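Hydroxylase (Rhodococcus sp., PDB 2OR0) probably serves as a flavin-dependent monooxygenase with an acyl-CoA dehydrogenase-like chain, using reduced flavin and molecular oxygen to hydroxylate a substrate not yet identified. Local coordinates at residues G23-R28 / S60-L65; V185-T190 / A217-Y222; I194-W199 / G208-I213; F246-S251 / R318-V323; R339-A344 / H383-P388. One frame throughout, in Å; residues are numbered along the deposited sequence.

Interaction 1 (G23-R28 / S60-L65)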
# COMPACT_ATOMS: atom_id res chain seq x y z
N GLY A 23 -1.44 18.45 7.34
CA GLY A 23 -2.60 18.42 6.40
C GLY A 23 -3.88 18.07 7.14
O GLY A 23 -3.84 17.52 8.26
N ARG A 24 -5.01 18.37 6.51
CA ARG A 24 -6.30 18.25 7.18
C ARG A 24 -6.71 16.77 7.40
O ARG A 24 -7.22 16.44 8.47
CB ARG A 24 -7.38 19.05 6.43
CG ARG A 24 -8.42 19.72 7.34
CD ARG A 24 -9.61 18.79 7.62
NE ARG A 24 -10.54 19.24 8.68
CZ ARG A 24 -11.70 19.88 8.47
NH1 ARG A 24 -12.10 20.19 7.23
NH2 ARG A 24 -12.46 20.21 9.50
N VAL A 25 -6.49 15.90 6.41
CA VAL A 25 -6.89 14.49 6.58
C VAL A 25 -6.27 13.86 7.85
O VAL A 25 -6.98 13.26 8.64
CB VAL A 25 -6.66 13.60 5.31
CG1 VAL A 25 -6.90 12.12 5.64
CG2 VAL A 25 -7.60 14.04 4.20
N LEU A 26 -4.96 14.03 8.03
CA LEU A 26 -4.29 13.54 9.26
C LEU A 26 -4.86 14.14 10.56
O LEU A 26 -4.94 13.45 11.57
CB LEU A 26 -2.78 13.72 9.18
CG LEU A 26 -1.87 12.91 10.12
CD1 LEU A 26 -2.29 11.44 10.31
CD2 LEU A 26 -0.44 12.97 9.61
N ASP A 27 -5.27 15.41 10.54
CA ASP A 27 -5.91 16.04 11.70
C ASP A 27 -7.25 15.39 11.99
O ASP A 27 -7.61 15.20 13.15
CB ASP A 27 -6.15 17.55 11.48
CG ASP A 27 -4.87 18.34 11.31
OD1 ASP A 27 -3.89 18.07 12.05
OD2 ASP A 27 -4.87 19.24 10.44
N ARG A 28 -8.01 15.07 10.94
CA ARG A 28 -9.29 14.36 11.09
C ARG A 28 -9.12 12.93 11.67
O ARG A 28 -9.93 12.48 12.48
CB ARG A 28 -10.05 14.28 9.77
CG ARG A 28 -10.40 15.62 9.17
CD ARG A 28 -11.40 15.43 8.08
NE ARG A 28 -10.91 15.96 6.82
CZ ARG A 28 -11.45 15.69 5.63
NH1 ARG A 28 -12.51 14.88 5.53
NH2 ARG A 28 -10.92 16.22 4.54
N SER A 60 -13.04 10.36 6.84
CA SER A 60 -11.85 11.19 7.09
C SER A 60 -11.31 11.78 5.81
O SER A 60 -10.49 12.71 5.85
CB SER A 60 -10.75 10.35 7.73
OG SER A 60 -10.05 9.59 6.73
N GLY A 61 -11.75 11.25 4.67
CA GLY A 61 -11.21 11.62 3.37
C GLY A 61 -9.88 10.95 3.01
O GLY A 61 -9.27 11.31 2.01
N ALA A 62 -9.42 9.99 3.81
CA ALA A 62 -8.12 9.34 3.53
C ALA A 62 -7.96 8.73 2.13
O ALA A 62 -6.88 8.81 1.54
CB ALA A 62 -7.80 8.29 4.59
N ILE A 63 -9.01 8.12 1.59
CA ILE A 63 -8.92 7.49 0.27
C ILE A 63 -8.93 8.53 -0.86
O ILE A 63 -8.48 8.25 -1.97
CB ILE A 63 -10.02 6.41 0.09
CG1 ILE A 63 -10.02 5.45 1.29
CG2 ILE A 63 -9.91 5.71 -1.28
CD1 ILE A 63 -8.71 4.71 1.53
N ARG A 64 -9.41 9.74 -0.56
CA ARG A 64 -9.42 10.83 -1.54
C ARG A 64 -8.12 11.64 -1.62
O ARG A 64 -8.00 12.59 -2.43
CB ARG A 64 -10.61 11.73 -1.27
CG ARG A 64 -11.92 11.09 -1.75
CD ARG A 64 -13.09 12.02 -1.62
NE ARG A 64 -13.26 12.46 -0.24
CZ ARG A 64 -14.34 13.07 0.22
NH1 ARG A 64 -15.37 13.31 -0.61
NH2 ARG A 64 -14.40 13.44 1.51
N LEU A 65 -7.14 11.26 -0.80
CA LEU A 65 -5.82 11.91 -0.77
C LEU A 65 -5.20 12.15 -2.15
O LEU A 65 -4.73 13.26 -2.43
CB LEU A 65 -4.84 11.15 0.13
CG LEU A 65 -5.03 11.28 1.65
CD1 LEU A 65 -4.21 10.22 2.40
CD2 LEU A 65 -4.67 12.68 2.13

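Interaction 2 (V185-T190 / A217-Y222)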
# COMPACT_ATOMS: atom_id res chain seq x y z
N VAL A 185 -7.31 -3.70 -15.61
CA VAL A 185 -8.72 -3.69 -16.05
C VAL A 185 -9.62 -3.30 -14.88
O VAL A 185 -9.33 -3.63 -13.72
CB VAL A 185 -9.16 -5.09 -16.63
CG1 VAL A 185 -8.33 -5.45 -17.85
CG2 VAL A 185 -9.07 -6.21 -15.58
N ILE A 186 -10.69 -2.57 -15.17
CA ILE A 186 -11.63 -2.15 -14.12
C ILE A 186 -12.96 -2.90 -14.27
O ILE A 186 -13.52 -2.95 -15.38
CB ILE A 186 -11.85 -0.60 -14.14
CG1 ILE A 186 -10.56 0.14 -13.80
CG2 ILE A 186 -12.94 -0.18 -13.17
CD1 ILE A 186 -10.00 0.92 -14.98
N LEU A 187 -13.45 -3.48 -13.17
CA LEU A 187 -14.71 -4.25 -13.16
C LEU A 187 -15.58 -3.80 -12.02
O LEU A 187 -15.07 -3.56 -10.93
CB LEU A 187 -14.46 -5.76 -12.97
CG LEU A 187 -13.95 -6.60 -14.13
CD1 LEU A 187 -12.50 -6.31 -14.41
CD2 LEU A 187 -14.12 -8.07 -13.81
N PRO A 188 -16.90 -3.68 -12.25
CA PRO A 188 -17.82 -3.43 -11.15
C PRO A 188 -17.99 -4.71 -10.34
O PRO A 188 -17.76 -5.80 -10.88
CB PRO A 188 -19.12 -3.07 -11.87
CG PRO A 188 -19.02 -3.72 -13.22
CD PRO A 188 -17.58 -3.72 -13.56
N ARG A 189 -18.39 -4.58 -9.06
CA ARG A 189 -18.48 -5.72 -8.14
C ARG A 189 -19.49 -6.75 -8.62
O ARG A 189 -19.39 -7.94 -8.32
CB ARG A 189 -18.85 -5.25 -6.72
CG ARG A 189 -18.94 -6.38 -5.72
CD ARG A 189 -18.35 -6.00 -4.40
NE ARG A 189 -19.02 -6.72 -3.32
CZ ARG A 189 -18.92 -6.41 -2.03
NH1 ARG A 189 -18.16 -5.38 -1.64
NH2 ARG A 189 -19.57 -7.13 -1.13
N THR A 190 -20.47 -6.26 -9.36
CA THR A 190 -21.45 -7.09 -10.02
C THR A 190 -20.83 -8.14 -10.97
O THR A 190 -21.43 -9.20 -11.23
CB THR A 190 -22.47 -6.18 -10.76
OG1 THR A 190 -23.73 -6.86 -10.82
CG2 THR A 190 -21.99 -5.82 -12.16
N ALA A 217 -16.18 -12.15 -17.61
CA ALA A 217 -16.78 -10.82 -17.59
C ALA A 217 -16.26 -10.02 -18.76
O ALA A 217 -15.05 -9.96 -19.00
CB ALA A 217 -16.45 -10.12 -16.29
N PHE A 218 -17.18 -9.40 -19.49
CA PHE A 218 -16.79 -8.51 -20.57
C PHE A 218 -16.29 -7.19 -19.98
O PHE A 218 -16.97 -6.59 -19.14
CB PHE A 218 -17.97 -8.23 -21.52
CG PHE A 218 -17.69 -7.14 -22.52
CD1 PHE A 218 -16.79 -7.36 -23.56
CD2 PHE A 218 -18.30 -5.89 -22.41
CE1 PHE A 218 -16.52 -6.35 -24.50
CE2 PHE A 218 -18.03 -4.88 -23.33
CZ PHE A 218 -17.14 -5.10 -24.36
N VAL A 219 -15.12 -6.76 -20.44
CA VAL A 219 -14.53 -5.49 -20.03
C VAL A 219 -14.29 -4.61 -21.28
O VAL A 219 -13.46 -4.95 -22.13
CB VAL A 219 -13.19 -5.68 -19.23
CG1 VAL A 219 -12.62 -4.32 -18.79
CG2 VAL A 219 -13.40 -6.59 -18.00
N PRO A 220 -15.05 -3.51 -21.40
CA PRO A 220 -14.86 -2.55 -22.52
C PRO A 220 -13.45 -1.97 -22.59
O PRO A 220 -12.78 -1.87 -21.54
CB PRO A 220 -15.89 -1.44 -22.22
CG PRO A 220 -16.39 -1.69 -20.82
CD PRO A 220 -16.14 -3.12 -20.48
N GLY A 221 -12.99 -1.60 -23.79
CA GLY A 221 -11.66 -1.02 -24.01
C GLY A 221 -11.36 0.18 -23.10
O GLY A 221 -10.25 0.31 -22.56
N TYR A 222 -12.36 1.05 -22.91
CA TYR A 222 -12.18 2.28 -22.14
C TYR A 222 -11.99 2.03 -20.62
O TYR A 222 -11.65 2.97 -19.88
CB TYR A 222 -13.33 3.27 -22.40
CG TYR A 222 -14.64 2.97 -21.70
CD1 TYR A 222 -14.86 3.38 -20.40
CD2 TYR A 222 -15.68 2.29 -22.37
CE1 TYR A 222 -16.06 3.09 -19.75
CE2 TYR A 222 -16.87 2.01 -21.74
CZ TYR A 222 -17.06 2.41 -20.44
OH TYR A 222 -18.24 2.12 -19.81

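Interaction 3 (I194-W199 / G208-I213)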
# COMPACT_ATOMS: atom_id res chain seq x y z
N ILE A 194 -16.32 -12.49 -4.63
CA ILE A 194 -15.42 -12.45 -3.48
C ILE A 194 -15.49 -13.84 -2.85
O ILE A 194 -16.57 -14.29 -2.45
CB ILE A 194 -15.86 -11.36 -2.44
CG1 ILE A 194 -15.74 -9.94 -3.04
CG2 ILE A 194 -15.04 -11.45 -1.15
CD1 ILE A 194 -16.39 -8.82 -2.18
N VAL A 195 -14.36 -14.54 -2.78
CA VAL A 195 -14.34 -15.90 -2.20
C VAL A 195 -14.17 -15.84 -0.68
O VAL A 195 -13.14 -15.38 -0.18
CB VAL A 195 -13.29 -16.78 -2.88
CG1 VAL A 195 -13.44 -18.27 -2.48
CG2 VAL A 195 -13.40 -16.66 -4.38
N GLU A 196 -15.18 -16.32 0.06
CA GLU A 196 -15.12 -16.35 1.53
C GLU A 196 -14.10 -17.36 2.05
O GLU A 196 -13.75 -18.31 1.35
CB GLU A 196 -16.52 -16.65 2.14
CG GLU A 196 -17.53 -15.49 2.08
CD GLU A 196 -16.96 -14.14 2.60
OE1 GLU A 196 -16.41 -14.09 3.73
OE2 GLU A 196 -17.07 -13.13 1.86
N ASP A 197 -13.62 -17.14 3.27
CA ASP A 197 -12.66 -18.04 3.94
C ASP A 197 -11.32 -18.22 3.21
O ASP A 197 -10.68 -19.27 3.27
CB ASP A 197 -13.33 -19.39 4.27
CG ASP A 197 -14.63 -19.21 5.02
OD1 ASP A 197 -14.62 -18.57 6.09
OD2 ASP A 197 -15.70 -19.66 4.52
N THR A 198 -10.88 -17.18 2.52
CA THR A 198 -9.63 -17.24 1.78
C THR A 198 -8.59 -16.26 2.42
O THR A 198 -7.53 -16.01 1.86
CB THR A 198 -9.85 -16.88 0.32
OG1 THR A 198 -10.53 -15.61 0.24
CG2 THR A 198 -10.68 -18.00 -0.40
N TRP A 199 -8.91 -15.72 3.58
CA TRP A 199 -7.97 -14.83 4.27
C TRP A 199 -7.80 -15.26 5.73
O TRP A 199 -8.10 -14.51 6.65
CB TRP A 199 -8.45 -13.37 4.12
CG TRP A 199 -7.43 -12.31 4.57
CD1 TRP A 199 -7.59 -11.42 5.59
CD2 TRP A 199 -6.11 -12.10 4.05
NE1 TRP A 199 -6.46 -10.63 5.72
CE2 TRP A 199 -5.53 -11.03 4.79
CE3 TRP A 199 -5.35 -12.72 3.03
CZ2 TRP A 199 -4.24 -10.56 4.54
CZ3 TRP A 199 -4.07 -12.24 2.78
CH2 TRP A 199 -3.52 -11.17 3.53
N GLY A 208 -9.00 -8.09 5.41
CA GLY A 208 -9.93 -8.92 4.68
C GLY A 208 -9.52 -9.02 3.24
O GLY A 208 -10.34 -8.78 2.36
N SER A 209 -8.25 -9.40 3.00
CA SER A 209 -7.69 -9.46 1.66
C SER A 209 -8.01 -10.79 0.95
O SER A 209 -7.12 -11.56 0.59
CB SER A 209 -6.19 -9.18 1.70
OG SER A 209 -5.91 -7.94 2.34
N LYS A 210 -9.30 -10.99 0.72
CA LYS A 210 -9.85 -12.23 0.14
C LYS A 210 -9.52 -12.41 -1.34
O LYS A 210 -9.07 -11.46 -2.00
CB LYS A 210 -11.37 -12.26 0.36
CG LYS A 210 -11.77 -12.46 1.84
CD LYS A 210 -13.23 -12.06 2.05
CE LYS A 210 -13.59 -11.95 3.51
NZ LYS A 210 -14.99 -11.42 3.61
N ASP A 211 -9.67 -13.65 -1.83
CA ASP A 211 -9.58 -13.97 -3.24
C ASP A 211 -10.80 -13.42 -3.99
O ASP A 211 -11.90 -13.35 -3.44
CB ASP A 211 -9.53 -15.49 -3.46
CG ASP A 211 -8.19 -16.13 -3.05
OD1 ASP A 211 -7.34 -15.48 -2.35
OD2 ASP A 211 -7.99 -17.30 -3.42
N LEU A 212 -10.59 -13.08 -5.25
CA LEU A 212 -11.66 -12.74 -6.18
C LEU A 212 -11.62 -13.70 -7.37
O LEU A 212 -10.54 -14.03 -7.85
CB LEU A 212 -11.48 -11.31 -6.74
CG LEU A 212 -11.38 -10.05 -5.86
CD1 LEU A 212 -11.47 -8.80 -6.73
CD2 LEU A 212 -12.44 -9.99 -4.76
N ILE A 213 -12.79 -14.11 -7.85
CA ILE A 213 -12.91 -14.95 -9.05
C ILE A 213 -13.76 -14.27 -10.13
O ILE A 213 -14.81 -13.70 -9.83
CB ILE A 213 -13.55 -16.34 -8.72
CG1 ILE A 213 -12.52 -17.24 -8.05
CG2 ILE A 213 -13.98 -17.07 -10.03
CD1 ILE A 213 -13.10 -18.60 -7.61
O HOH W 1 -6.48 -17.20 -0.18

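Interaction 4 (F246-S251 / R318-V323)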
# COMPACT_ATOMS: atom_id res chain seq x y z
N PHE A 246 0.19 13.59 -10.75
CA PHE A 246 -0.26 12.55 -11.67
C PHE A 246 0.76 12.18 -12.70
O PHE A 246 0.54 11.27 -13.49
CB PHE A 246 -1.61 12.91 -12.30
CG PHE A 246 -2.68 13.05 -11.30
CD1 PHE A 246 -2.92 12.03 -10.38
CD2 PHE A 246 -3.44 14.21 -11.23
CE1 PHE A 246 -3.91 12.15 -9.43
CE2 PHE A 246 -4.44 14.33 -10.28
CZ PHE A 246 -4.67 13.29 -9.37
N ASN A 247 1.90 12.85 -12.68
CA ASN A 247 2.98 12.45 -13.56
C ASN A 247 4.13 11.75 -12.85
O ASN A 247 5.18 11.54 -13.44
CB ASN A 247 3.47 13.63 -14.40
CG ASN A 247 2.41 14.10 -15.38
OD1 ASN A 247 2.36 13.63 -16.51
ND2 ASN A 247 1.55 15.03 -14.94
N MSE A 248 3.91 11.40 -11.59
CA MSE A 248 4.91 10.63 -10.80
C MSE A 248 5.12 9.21 -11.36
O MSE A 248 4.21 8.66 -11.98
CB MSE A 248 4.48 10.57 -9.33
CG MSE A 248 4.55 11.92 -8.59
SE MSE A 248 6.37 12.36 -8.11
CE MSE A 248 6.67 10.94 -6.72
N PRO A 249 6.33 8.61 -11.18
CA PRO A 249 6.46 7.22 -11.64
C PRO A 249 5.55 6.27 -10.88
O PRO A 249 5.43 6.38 -9.65
CB PRO A 249 7.93 6.90 -11.34
CG PRO A 249 8.62 8.28 -11.25
CD PRO A 249 7.59 9.12 -10.61
N TYR A 250 4.93 5.32 -11.60
CA TYR A 250 4.10 4.26 -11.00
C TYR A 250 4.92 3.44 -9.97
O TYR A 250 4.41 3.14 -8.90
CB TYR A 250 3.52 3.33 -12.10
CG TYR A 250 2.69 2.15 -11.59
CD1 TYR A 250 1.31 2.26 -11.39
CD2 TYR A 250 3.29 0.91 -11.35
CE1 TYR A 250 0.55 1.16 -10.94
CE2 TYR A 250 2.54 -0.18 -10.91
CZ TYR A 250 1.18 -0.05 -10.71
OH TYR A 250 0.49 -1.17 -10.28
N SER A 251 6.16 3.12 -10.29
CA SER A 251 7.02 2.35 -9.42
C SER A 251 7.39 3.05 -8.12
O SER A 251 7.84 2.41 -7.17
CB SER A 251 8.28 1.90 -10.14
OG SER A 251 9.15 2.99 -10.42
N ARG A 318 11.95 14.27 -3.97
CA ARG A 318 12.89 14.54 -5.03
C ARG A 318 12.30 14.26 -6.39
O ARG A 318 12.51 15.05 -7.33
CB ARG A 318 14.16 13.74 -4.82
CG ARG A 318 15.22 13.88 -5.89
CD ARG A 318 16.61 13.40 -5.36
NE ARG A 318 16.42 12.26 -4.45
CZ ARG A 318 16.30 10.99 -4.86
NH1 ARG A 318 16.10 10.02 -3.97
NH2 ARG A 318 16.38 10.68 -6.15
N PHE A 319 11.59 13.14 -6.52
CA PHE A 319 10.89 12.82 -7.77
C PHE A 319 9.86 13.92 -8.06
O PHE A 319 9.74 14.38 -9.19
CB PHE A 319 10.20 11.45 -7.66
CG PHE A 319 11.13 10.25 -7.87
CD1 PHE A 319 12.52 10.39 -7.87
CD2 PHE A 319 10.59 8.96 -8.03
CE1 PHE A 319 13.37 9.27 -8.04
CE2 PHE A 319 11.42 7.84 -8.22
CZ PHE A 319 12.81 8.00 -8.22
N TYR A 320 9.10 14.31 -7.05
CA TYR A 320 8.11 15.36 -7.24
C TYR A 320 8.77 16.66 -7.74
O TYR A 320 8.24 17.29 -8.64
CB TYR A 320 7.32 15.64 -5.96
CG TYR A 320 6.16 16.61 -6.17
CD1 TYR A 320 4.89 16.14 -6.48
CD2 TYR A 320 6.35 18.00 -6.06
CE1 TYR A 320 3.83 17.02 -6.68
CE2 TYR A 320 5.28 18.90 -6.23
CZ TYR A 320 4.03 18.40 -6.55
OH TYR A 320 2.97 19.25 -6.74
N ASP A 321 9.92 17.02 -7.15
CA ASP A 321 10.67 18.22 -7.56
C ASP A 321 11.09 18.19 -9.01
O ASP A 321 10.88 19.18 -9.72
CB ASP A 321 11.90 18.46 -6.67
CG ASP A 321 11.53 19.09 -5.34
OD1 ASP A 321 10.43 19.67 -5.26
OD2 ASP A 321 12.34 19.00 -4.38
N LYS A 322 11.67 17.07 -9.45
CA LYS A 322 11.96 16.87 -10.87
C LYS A 322 10.73 16.96 -11.77
O LYS A 322 10.78 17.63 -12.81
CB LYS A 322 12.72 15.56 -11.09
CG LYS A 322 14.12 15.61 -10.56
CD LYS A 322 14.86 14.29 -10.66
CE LYS A 322 16.35 14.50 -10.34
NZ LYS A 322 16.56 15.09 -8.96
N VAL A 323 9.63 16.31 -11.40
CA VAL A 323 8.39 16.39 -12.18
C VAL A 323 7.82 17.83 -12.22
O VAL A 323 7.43 18.31 -13.29
CB VAL A 323 7.31 15.38 -11.71
CG1 VAL A 323 6.06 15.52 -12.53
CG2 VAL A 323 7.83 13.93 -11.83

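Interaction 5 (R339-A344 / H383-P388)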
# COMPACT_ATOMS: atom_id res chain seq x y z
N ARG A 339 14.86 0.40 -4.87
CA ARG A 339 15.81 -0.19 -3.95
C ARG A 339 15.66 0.39 -2.54
O ARG A 339 15.60 -0.34 -1.54
CB ARG A 339 17.23 0.05 -4.47
CG ARG A 339 18.29 -0.47 -3.53
CD ARG A 339 19.68 -0.41 -4.14
NE ARG A 339 20.17 0.96 -4.25
CZ ARG A 339 21.14 1.34 -5.09
NH1 ARG A 339 21.70 0.47 -5.90
NH2 ARG A 339 21.55 2.60 -5.10
N THR A 340 15.60 1.72 -2.46
CA THR A 340 15.42 2.42 -1.18
C THR A 340 14.13 2.04 -0.50
O THR A 340 14.10 1.81 0.70
CB THR A 340 15.50 3.96 -1.43
OG1 THR A 340 16.87 4.27 -1.63
CG2 THR A 340 14.97 4.78 -0.25
N GLN A 341 13.07 1.93 -1.27
CA GLN A 341 11.76 1.64 -0.76
C GLN A 341 11.70 0.20 -0.20
O GLN A 341 11.15 -0.04 0.89
CB GLN A 341 10.75 1.85 -1.91
CG GLN A 341 9.34 1.31 -1.65
CD GLN A 341 9.17 -0.06 -2.32
OE1 GLN A 341 9.51 -0.23 -3.49
NE2 GLN A 341 8.66 -1.04 -1.57
N ILE A 342 12.26 -0.75 -0.95
CA ILE A 342 12.31 -2.13 -0.51
C ILE A 342 13.13 -2.20 0.80
O ILE A 342 12.66 -2.77 1.77
CB ILE A 342 12.96 -3.02 -1.58
CG1 ILE A 342 12.03 -3.23 -2.76
CG2 ILE A 342 13.38 -4.38 -0.96
CD1 ILE A 342 12.78 -3.66 -4.03
N ALA A 343 14.35 -1.66 0.79
CA ALA A 343 15.22 -1.58 1.99
C ALA A 343 14.54 -0.95 3.19
O ALA A 343 14.77 -1.38 4.34
CB ALA A 343 16.50 -0.81 1.66
N ALA A 344 13.71 0.07 2.94
CA ALA A 344 12.98 0.73 4.02
C ALA A 344 12.01 -0.24 4.74
O ALA A 344 11.92 -0.22 5.96
CB ALA A 344 12.22 1.95 3.52
N HIS A 383 4.45 -8.95 0.80
CA HIS A 383 3.98 -8.40 -0.47
C HIS A 383 5.06 -8.40 -1.55
O HIS A 383 6.25 -8.24 -1.26
CB HIS A 383 3.40 -6.99 -0.28
CG HIS A 383 2.56 -6.51 -1.43
ND1 HIS A 383 3.10 -6.12 -2.63
CD2 HIS A 383 1.22 -6.36 -1.54
CE1 HIS A 383 2.12 -5.75 -3.45
NE2 HIS A 383 0.97 -5.87 -2.80
N ALA A 384 4.64 -8.56 -2.79
CA ALA A 384 5.56 -8.64 -3.94
C ALA A 384 6.44 -7.40 -4.07
O ALA A 384 7.57 -7.51 -4.54
CB ALA A 384 4.75 -8.87 -5.27
N VAL A 385 5.94 -6.24 -3.64
CA VAL A 385 6.75 -5.01 -3.75
C VAL A 385 7.90 -4.97 -2.74
O VAL A 385 8.74 -4.07 -2.81
CB VAL A 385 5.95 -3.67 -3.69
CG1 VAL A 385 4.94 -3.59 -4.81
CG2 VAL A 385 5.28 -3.48 -2.34
N HIS A 386 7.97 -5.96 -1.85
CA HIS A 386 9.10 -6.08 -0.95
C HIS A 386 10.15 -7.12 -1.30
O HIS A 386 11.15 -7.20 -0.60
CB HIS A 386 8.63 -6.23 0.50
CG HIS A 386 7.77 -5.10 0.95
ND1 HIS A 386 6.56 -5.27 1.58
CD2 HIS A 386 7.92 -3.76 0.80
CE1 HIS A 386 6.02 -4.09 1.82
NE2 HIS A 386 6.83 -3.16 1.35
N VAL A 387 9.95 -7.89 -2.38
CA VAL A 387 10.99 -8.84 -2.81
C VAL A 387 12.21 -8.00 -3.18
O VAL A 387 12.09 -7.09 -3.99
CB VAL A 387 10.52 -9.79 -3.99
CG1 VAL A 387 11.68 -10.65 -4.54
CG2 VAL A 387 9.35 -10.70 -3.54
N PRO A 388 13.38 -8.26 -2.53
CA PRO A 388 14.56 -7.44 -2.71
C PRO A 388 15.59 -7.81 -3.78
O PRO A 388 16.24 -6.92 -4.32
CB PRO A 388 15.23 -7.51 -1.32
CG PRO A 388 14.96 -8.97 -0.90
CD PRO A 388 13.59 -9.28 -1.46

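Interaction 1 (G23-R28 / S60-L65)
Apolar contact centres on Val25, both of whose methyls rest 3.6 Å from Ser60 O at the turn after helix 51-60. CG1 is anti to the backbone N (chi1 172°) and comes over the backbone of the turn, 3.7 Å from Ala62 CA, while CG2 meets Leu65 CD2 at 3.8 Å, the two side chains crossing obliquely. The polar part has no hydrogen bond across the contact and is probably electrostatic. Arg28 bends at its third torsion and lays one face of its guanidinium over Ser60 O, which sits 2.9 Å above the plane; NH1 is 3.0 Å from that oxygen but its N-H points poorly. NH2 is instead bonded to Tyr74 OH, which probably fixes the turn of the group. Within the turn, Ser60 OG accepts from Ala62 N at 3.0 Å in an ST turn, and it is also bonded to Leu57 O. Gly61, at positive phi, closes helix 51-60 in a Schellman motif, against which helix 24-31 packs.

Interaction 2 (V185-T190 / A217-Y222)
Ile186 O, in a residue whose backbone is hydrogen-bonded with Arg223, has Val219 CG1 packed 3.8 Å from it. No hydrogen bond joins the two strands, whose short axes pass 7.6 Å apart at 124°, so they face each other without being ladder neighbours. Their other backbone bonds run to further strands, those of Val185 and Leu187 to strand 163-170 and that of Ala217 to strand 145-155. Val219 CG1 also rests against Val185 CB at 4.2 Å, and Val219 CG2, anti to the carbonyl carbon, reaches Leu187 CD1 at 3.7 Å. The Leu187 and Val219 side chains cross at about a right angle. The other leucine branch, CD2, lies 4.0 Å from Ala217 CB, so each methyl of Leu187 has its own partner on strand 217-220. Leu148 of strand 145-155 touches both Val185 and Leu187 and extends this apolar cluster. Aliphatic groups alone carry the side-chain contact, so these two strands probably meet through apolar packing, their hydrogen bonds going to neighbours.

Interaction 3 (I194-W199 / G208-I213)
The six-membered ring of Trp199 lies flat against Ser209, whose CB stands 3.5 Å from the ring centroid and only 5° off the normal, a CH-pi contact. Trp199 CG, anti to the backbone N (chi1 -169°), carries the indole there, and Ser209 N and Gly208 C also lie over it, in the inverse gamma turn centred on Ser209. NE1 is bonded to Leu204 O, and the Phe154 ring meets the indole at a slant. Replacing the indole by an alanine is likely to strip Ser209 of its ring cover and Leu204 O of this donor. Lys210 NZ sits on the syn lone pair of Glu196 OE1 at 3.0 Å. A weaker bond runs to OE2, and this lysine has a second salt-bridge partner in Asp159. Thr198 OG1 is held twice: it donates to Val195 O at 2.7 Å and accepts from Asp211 N at 3.0 Å in a nearly straight bond. A water bridges Thr198 O and Asp211 OD1, and Asp211 OD2 is paired with Arg151. On the strand side, Val195 N donates to Asp211 O at 2.8 Å, and Ile194 lies alongside Leu212. Strands 193-195 and 210-214 form an antiparallel ladder at one margin of the beta domain.

Interaction 4 (F246-S251 / R318-V323)
Met248, present as selenomethionine, pushes its tip onto the surface of helix 292-324. Its selenium lies 3.5 Å from Tyr320 N, a packing contact, and 4.0 Å from Tyr320 CB, while the terminal CE reaches Phe319 CB at 3.7 Å. Bends at the second and third torsions (chi2 -77°, chi3 -69°) curl the chain so that the selenium and the methyl both settle on the helix, crossing the Phe319 side chain at about a right angle. Next to it Pro249 brings CG to 3.8 Å from Phe319 CD2, meeting the ring obliquely. Asn247 CB packs at 3.7 Å on Val323 CG1. Met248 SE approaches Val323 CG2 at 4.3 Å. Phe319 and Val323 lie one helical turn apart, linked by the bond from Val323 N to Phe319 O at 2.9 Å, so together they make a ridge facing the incoming chain. Pro249 sits at the N-cap of helix 250-277, and this helix, with 292-324 and 331-356, belongs to the long helices of the acyl-CoA dehydrogenase-like C-terminal region; the contact therefore ties the entry of one such helix to the later part of another. Further out, Gln236 NE2 is bonded to both Phe246 O and Met248 O, which probably fixes the backbone on both sides of Asn247. Asn247 ND2 is bonded to Glu243 O and Arg241 O, which ties its amide to the preceding loop. Trp107 also touches Met248.

Interaction 5 (R339-A344 / H383-P388)
Ile342 is the close-packed element, set against a run of backbone carbonyls of the 383-388 segment. CG1 comes 3.4 Å from Val385 O, CG2 3.6 Å from His386 O and CD1 3.5 Å from Val387 O. With CG1 anti to the carbonyl carbon (chi1 -73°), the three carbons spread over successive carbonyls, of which His386 O also accepts from Trp346 NE1. Ile342 CG2 further finds Pro388 CB at 3.7 Å. Beside it Gln341 makes the one hydrogen bond across the contact, NE2 to Val385 O at 3.3 Å. The bond is straight at the hydrogen (168°), but the donor stands well above the carbonyl plane rather than on a lone pair. The same nitrogen is bonded to Thr259 OG1, which also bonds His386 NE2, and Arg338 NH1 reaches both Gln341 OE1 and Val385 O. Residues 384-386 form a short 3-10 turn in the link between helices 370-381 and 389-399, here laid against helix 331-356 in the acyl-CoA dehydrogenase-like C-terminal region. Shortening Gln341 to an alanine is likely to strip Val385 O of one donor and Arg338 of the OE1 acceptor. Val385 N is bonded in the ring plane to His383 ND1 at 3.0 Å, bracing the turn from within. On the looser side Val387 is exposed and turns its side chain away, touching Ile342 through its carbonyl, and the Pro388 ring lies about 3 Å from a bound acetate.

Overall arrangement
Interactions 2 and 3 are parts of one sheet and touch, with Arg189 CZ 3.5 Å from Ile194 CD1; interaction 3 falls within the stretch of chain between the two segments of interaction 2. The other three belong to the helical parts. Interactions 4 and 5 come within about 5 Å at their nearest atoms, where helix 250-277 passes helix 331-356; they also use helices 292-324 and 331-356, consecutive in the chain. Interaction 1 is about 7 Å from interaction 4 at the nearest atoms. Of the two sheet contacts, interaction 3 lies nearer to interaction 5, about 8 Å between nearest atoms against about 15 Å for interaction 2. The acetate beside Pro388 probably comes from the crystallisation liquor, though such ions can mark pockets.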